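Local atomic coordinates of uncharacterized metalloprotein (Deinococcus radiodurans, PDB entry 3GG7), a protein that is of unknown function but binds manganese and, as a TatD-type member of the metallo-dependent hydrolases, may hydrolyse ester bonds. Residues E25-V30 with R50-T55; V33-A38 with G58-V63. All coordinates share one frame; numbering follows the deposited sequence.

Interaction 1: E25-V30 with R50-T55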
loop_
_atom_site.group_PDB
_atom_site.type_symbol
_atom_site.label_atom_id
_atom_site.label_comp_id
_atom_site.label_asym_id
_atom_site.label_seq_id
_atom_site.Cartn_x
_atom_site.Cartn_y
_atom_site.Cartn_z
ATOM N N GLU A 25 -18.204 4.061 -10.611
ATOM C CA GLU A 25 -19.429 4.838 -10.437
ATOM C C GLU A 25 -19.204 6.004 -9.492
ATOM O O GLU A 25 -19.752 7.088 -9.690
ATOM C CB GLU A 25 -20.583 3.938 -9.938
ATOM C CG GLU A 25 -21.115 2.971 -11.001
ATOM C CD GLU A 25 -21.857 1.748 -10.424
ATOM O OE1 GLU A 25 -21.940 1.578 -9.186
ATOM O OE2 GLU A 25 -22.322 0.915 -11.224
ATOM N N ARG A 26 -18.371 5.791 -8.474
ATOM C CA ARG A 26 -18.078 6.813 -7.480
ATOM C C ARG A 26 -16.899 7.691 -7.863
ATOM O O ARG A 26 -16.551 8.614 -7.132
ATOM C CB ARG A 26 -17.745 6.121 -6.155
ATOM C CG ARG A 26 -18.928 5.425 -5.508
ATOM C CD ARG A 26 -18.456 4.617 -4.305
ATOM N NE ARG A 26 -19.574 4.261 -3.440
ATOM C CZ ARG A 26 -20.434 3.280 -3.683
ATOM N NH1 ARG A 26 -20.318 2.519 -4.758
ATOM N NH2 ARG A 26 -21.425 3.058 -2.826
ATOM N N GLN A 27 -16.280 7.407 -9.005
ATOM C CA GLN A 27 -15.009 8.019 -9.395
ATOM C C GLN A 27 -14.010 7.997 -8.228
ATOM O O GLN A 27 -13.343 8.994 -7.905
ATOM C CB GLN A 27 -15.237 9.410 -9.985
ATOM C CG GLN A 27 -16.283 9.352 -11.095
ATOM C CD GLN A 27 -15.997 10.246 -12.281
ATOM O OE1 GLN A 27 -16.429 11.387 -12.317
ATOM N NE2 GLN A 27 -15.291 9.707 -13.283
ATOM N N LEU A 28 -13.897 6.809 -7.630
ATOM C CA LEU A 28 -13.033 6.554 -6.480
ATOM C C LEU A 28 -11.770 5.870 -7.009
ATOM O O LEU A 28 -11.844 4.784 -7.582
ATOM C CB LEU A 28 -13.774 5.670 -5.464
ATOM C CG LEU A 28 -13.213 5.622 -4.050
ATOM C CD1 LEU A 28 -14.298 5.139 -3.053
ATOM C CD2 LEU A 28 -11.986 4.754 -3.964
ATOM N N THR A 29 -10.631 6.545 -6.876
ATOM C CA THR A 29 -9.354 6.014 -7.309
ATOM C C THR A 29 -8.827 4.969 -6.347
ATOM O O THR A 29 -8.750 5.193 -5.138
ATOM C CB THR A 29 -8.327 7.124 -7.452
ATOM O OG1 THR A 29 -8.852 8.131 -8.320
ATOM C CG2 THR A 29 -6.992 6.594 -7.977
ATOM N N VAL A 30 -8.472 3.806 -6.884
ATOM C CA VAL A 30 -7.960 2.722 -6.073
ATOM C C VAL A 30 -6.626 2.203 -6.586
ATOM O O VAL A 30 -6.403 2.104 -7.799
ATOM C CB VAL A 30 -8.955 1.543 -5.943
ATOM C CG1 VAL A 30 -10.271 2.005 -5.305
ATOM C CG2 VAL A 30 -9.227 0.891 -7.312
ATOM N N ARG A 50 -11.494 1.125 -17.021
ATOM C CA ARG A 50 -11.760 1.668 -15.708
ATOM C C ARG A 50 -10.557 2.519 -15.254
ATOM O O ARG A 50 -9.645 2.003 -14.594
ATOM C CB ARG A 50 -12.045 0.528 -14.705
ATOM C CG ARG A 50 -13.209 -0.356 -15.139
ATOM C CD ARG A 50 -13.791 -1.176 -13.965
ATOM N NE ARG A 50 -14.971 -1.895 -14.461
ATOM C CZ ARG A 50 -14.977 -3.140 -14.917
ATOM N NH1 ARG A 50 -13.913 -3.933 -14.835
ATOM N NH2 ARG A 50 -16.127 -3.633 -15.404
ATOM N N PRO A 51 -10.551 3.818 -15.616
ATOM C CA PRO A 51 -9.381 4.676 -15.388
ATOM C C PRO A 51 -9.112 4.984 -13.936
ATOM O O PRO A 51 -8.044 5.469 -13.639
ATOM C CB PRO A 51 -9.738 5.946 -16.166
ATOM C CG PRO A 51 -11.187 6.013 -16.072
ATOM C CD PRO A 51 -11.666 4.585 -16.201
ATOM N N HIS A 52 -10.048 4.691 -13.031
ATOM C CA HIS A 52 -9.806 4.852 -11.586
ATOM C C HIS A 52 -9.188 3.647 -10.945
ATOM O O HIS A 52 -8.861 3.706 -9.758
ATOM C CB HIS A 52 -11.094 5.185 -10.864
ATOM C CG HIS A 52 -11.583 6.563 -11.173
ATOM N ND1 HIS A 52 -12.382 6.833 -12.262
ATOM C CD2 HIS A 52 -11.278 7.755 -10.613
ATOM C CE1 HIS A 52 -12.586 8.140 -12.322
ATOM N NE2 HIS A 52 -11.943 8.719 -11.328
ATOM N N VAL A 53 -8.988 2.565 -11.683
ATOM C CA VAL A 53 -8.397 1.353 -11.123
ATOM C C VAL A 53 -6.933 1.293 -11.576
ATOM O O VAL A 53 -6.658 1.087 -12.757
ATOM C CB VAL A 53 -9.137 0.083 -11.615
ATOM C CG1 VAL A 53 -8.450 -1.170 -11.068
ATOM C CG2 VAL A 53 -10.628 0.108 -11.175
ATOM N N TRP A 54 -6.008 1.502 -10.642
ATOM C CA TRP A 54 -4.571 1.551 -10.924
ATOM C C TRP A 54 -3.952 0.307 -10.310
ATOM O O TRP A 54 -3.913 0.154 -9.079
ATOM C CB TRP A 54 -3.969 2.798 -10.271
ATOM C CG TRP A 54 -4.543 4.119 -10.725
ATOM C CD1 TRP A 54 -5.487 4.340 -11.700
ATOM C CD2 TRP A 54 -4.169 5.424 -10.236
ATOM N NE1 TRP A 54 -5.711 5.691 -11.833
ATOM C CE2 TRP A 54 -4.924 6.372 -10.942
ATOM C CE3 TRP A 54 -3.268 5.866 -9.259
ATOM C CZ2 TRP A 54 -4.823 7.747 -10.701
ATOM C CZ3 TRP A 54 -3.157 7.224 -9.036
ATOM C CH2 TRP A 54 -3.933 8.150 -9.768
ATOM N N THR A 55 -3.449 -0.584 -11.152
ATOM C CA THR A 55 -3.033 -1.910 -10.695
ATOM C C THR A 55 -1.523 -1.932 -10.385
ATOM O O THR A 55 -0.684 -1.401 -11.157
ATOM C CB THR A 55 -3.370 -2.978 -11.740
ATOM O OG1 THR A 55 -4.698 -2.786 -12.253
ATOM C CG2 THR A 55 -3.240 -4.398 -11.155
#
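The imidazole of H52 lies with one face against the backbone of Q27, whose CA sits over the ring centre, 3.8 Å from the centroid, in a CH-pi contact. At the ring's edge, in its plane, T29 OG1 comes 3.4 Å from H52 CD2, a van der Waals touch. The polar end of the imidazole turns to a second partner: ND1 is hydrogen-bonded to OE1 of E24 in helix 16-25, a bond that would limit rotation of the ring. The side-chain amide of Q27 also comes near H52 CE1, but Q27 has a second conformer and this approach is uncertain.

The indole of W54 receives T29 CG2 squarely over its six-membered ring, 3.6 Å from the centroid. With chi1 at -54°, T29 holds OG1 beside its own backbone N and CG2 anti to it, and the two branches go to different rings, the hydroxyl to H52 and the methyl to W54. At the indole edge, in plane, NE1 donates to P51 O across a somewhat bent bond, tying the ring back to the turn R50-V53.

The backbones between these side chains pair as two neighbouring parallel strands of the TIM-barrel fold, 29-32 and 53-55, linked through helix 40-44 as a beta-alpha-beta unit. V30 N donates to H52 O (2.9 Å, 171° at the hydrogen), and V30 O accepts from W54 N at 2.9 Å; both bonds are nearly linear. The Schellman motif at Q27 ends helix 16-25 and turns the chain into strand 29-32. V30 and V53 point to the same face of the sheet, where their CG2 atoms meet at 4.2 Å and C23 of helix 16-25 also touches V30.

Interaction 2: V33-A38 with G58-V63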
loop_
_atom_site.group_PDB
_atom_site.type_symbol
_atom_site.label_atom_id
_atom_site.label_comp_id
_atom_site.label_asym_id
_atom_site.label_seq_id
_atom_site.Cartn_x
_atom_site.Cartn_y
_atom_site.Cartn_z
ATOM N N VAL A 33 -3.806 -3.729 -5.506
ATOM C CA VAL A 33 -2.550 -4.425 -5.270
ATOM C C VAL A 33 -2.684 -5.923 -5.493
ATOM O O VAL A 33 -3.801 -6.491 -5.392
ATOM C CB VAL A 33 -1.971 -4.117 -3.862
ATOM C CG1 VAL A 33 -1.627 -2.601 -3.749
ATOM C CG2 VAL A 33 -2.967 -4.507 -2.736
ATOM N N THR A 34 -1.557 -6.567 -5.799
ATOM C CA THR A 34 -1.531 -8.018 -6.026
ATOM C C THR A 34 -0.664 -8.717 -4.979
ATOM O O THR A 34 0.170 -8.078 -4.288
ATOM C CB THR A 34 -1.066 -8.357 -7.457
ATOM O OG1 THR A 34 0.133 -7.643 -7.788
ATOM C CG2 THR A 34 -2.120 -7.975 -8.491
ATOM N N THR A 35 -0.867 -10.033 -4.831
ATOM C CA THR A 35 -0.159 -10.788 -3.817
ATOM C C THR A 35 0.896 -11.714 -4.387
ATOM O O THR A 35 1.770 -12.189 -3.645
ATOM C CB THR A 35 -1.146 -11.602 -2.964
ATOM O OG1 THR A 35 -1.823 -12.514 -3.786
ATOM C CG2 THR A 35 -2.170 -10.661 -2.246
ATOM N N THR A 36 0.833 -11.965 -5.693
ATOM C CA THR A 36 1.887 -12.700 -6.410
ATOM C C THR A 36 1.951 -12.079 -7.804
ATOM O O THR A 36 0.912 -11.689 -8.354
ATOM C CB THR A 36 1.601 -14.229 -6.537
ATOM O OG1 THR A 36 2.396 -14.745 -7.611
ATOM C CG2 THR A 36 0.149 -14.540 -6.838
ATOM N N PRO A 37 3.163 -11.998 -8.386
ATOM C CA PRO A 37 3.231 -11.420 -9.726
ATOM C C PRO A 37 2.491 -12.254 -10.765
ATOM O O PRO A 37 2.139 -11.723 -11.833
ATOM C CB PRO A 37 4.742 -11.329 -10.008
ATOM C CG PRO A 37 5.337 -12.323 -9.100
ATOM C CD PRO A 37 4.501 -12.368 -7.866
ATOM N N ALA A 38 2.282 -13.535 -10.485
ATOM C CA ALA A 38 1.501 -14.385 -11.386
ATOM C C ALA A 38 0.065 -13.909 -11.554
ATOM O O ALA A 38 -0.585 -14.263 -12.529
ATOM C CB ALA A 38 1.534 -15.835 -10.891
ATOM N N GLY A 58 2.851 -7.084 -7.311
ATOM C CA GLY A 58 3.282 -7.379 -5.949
ATOM C C GLY A 58 3.780 -8.785 -5.730
ATOM O O GLY A 58 3.785 -9.628 -6.639
ATOM N N PHE A 59 4.237 -9.014 -4.502
ATOM C CA PHE A 59 4.575 -10.348 -4.009
ATOM C C PHE A 59 4.551 -10.252 -2.480
ATOM O O PHE A 59 5.453 -9.705 -1.856
ATOM C CB PHE A 59 5.954 -10.782 -4.479
ATOM C CG PHE A 59 6.131 -12.269 -4.601
ATOM C CD1 PHE A 59 5.318 -13.175 -3.924
ATOM C CD2 PHE A 59 7.137 -12.762 -5.370
ATOM C CE1 PHE A 59 5.519 -14.549 -4.058
ATOM C CE2 PHE A 59 7.325 -14.134 -5.518
ATOM C CZ PHE A 59 6.518 -15.020 -4.852
ATOM N N HIS A 60 3.448 -10.678 -1.908
ATOM C CA HIS A 60 3.147 -10.429 -0.491
ATOM C C HIS A 60 4.018 -11.334 0.374
ATOM O O HIS A 60 4.172 -12.528 0.085
ATOM C CB HIS A 60 1.669 -10.719 -0.275
ATOM C CG HIS A 60 1.132 -10.267 1.042
ATOM N ND1 HIS A 60 1.539 -10.826 2.237
ATOM C CD2 HIS A 60 0.182 -9.354 1.351
ATOM C CE1 HIS A 60 0.859 -10.271 3.227
ATOM N NE2 HIS A 60 0.041 -9.362 2.719
ATOM N N PRO A 61 4.581 -10.797 1.451
ATOM C CA PRO A 61 5.499 -11.624 2.245
ATOM C C PRO A 61 4.876 -12.915 2.776
ATOM O O PRO A 61 5.587 -13.894 2.977
ATOM C CB PRO A 61 5.945 -10.683 3.374
ATOM C CG PRO A 61 5.010 -9.547 3.338
ATOM C CD PRO A 61 4.537 -9.410 1.938
ATOM N N GLU A 62 3.564 -12.929 2.979
ATOM C CA GLU A 62 2.912 -14.113 3.513
ATOM C C GLU A 62 2.859 -15.269 2.523
ATOM O O GLU A 62 2.602 -16.403 2.937
ATOM C CB GLU A 62 1.498 -13.818 4.014
ATOM C CG GLU A 62 0.877 -15.048 4.670
ATOM C CD GLU A 62 -0.518 -14.857 5.163
ATOM O OE1 GLU A 62 -0.940 -13.696 5.363
ATOM O OE2 GLU A 62 -1.181 -15.899 5.353
ATOM N N VAL A 63 3.106 -15.023 1.236
ATOM C CA VAL A 63 3.000 -16.100 0.245
ATOM C C VAL A 63 4.297 -16.423 -0.499
ATOM O O VAL A 63 4.301 -17.214 -1.432
ATOM C CB VAL A 63 1.818 -15.873 -0.739
ATOM C CG1 VAL A 63 0.525 -15.669 0.030
ATOM C CG2 VAL A 63 2.068 -14.677 -1.673
#
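G58 O lies against the T36-P37 peptide bond, 3.0 Å from P37 N, an approach without a hydrogen bond because the proline nitrogen carries no proton; the same oxygen is 3.1 Å from P37 CD. That CD then sits over one face of the F59 ring, 3.9 Å from the centroid and displaced toward the rim, a CH-pi contact. F59 holds CG anti to its backbone N (chi1 -153°), and its ring packs on toward V105 and I109 of helix 99-115.

T35 O gathers several partners. H60 N donates to it at 2.8 Å and 172°, coming from above the carbonyl plane, while F59 CA gives a CH...O contact and V63 CG2 approaches to 3.2 Å. The two loops follow strands 29-32 and 53-55 at the C-terminal ends of the barrel strands, where the metal site lies. H60 borders that site: its side chain lies next to the manganese ligand E86, and its ring meets that of H124, a predicted metal ligand. E62 N donates to H60 ND1 from within the ring plane, at 3.0 Å, which would limit the ring's rotation. Just beyond the strands, T34 OG1 takes a weak bond from G58 N (2.8 Å, 126°); its stronger partner is A56 O.

How the interactions relate
Both interactions join the same two consecutive barrel units: interaction 1 pairs the start of strand 29-32 with strand 53-55 and the turn before it, and interaction 2 the loops that follow them, with the centres about 21 Å apart. Interaction 1 is partly buried, with Q27 exposed and H52 and W54 partly so, and combines regular parallel-sheet bonding with aromatic rings laid over backbone and methyl groups. Interaction 2 is buried and lacks strand pairing; a single straight backbone bond, a weak threonine bond, proline-on-phenylalanine packing and CH contacts with carbonyl oxygens do the work. The side chain of H60 is about 5 Å from the manganese ion, whereas the side chain of V30 in interaction 1 is about 12 Å from it.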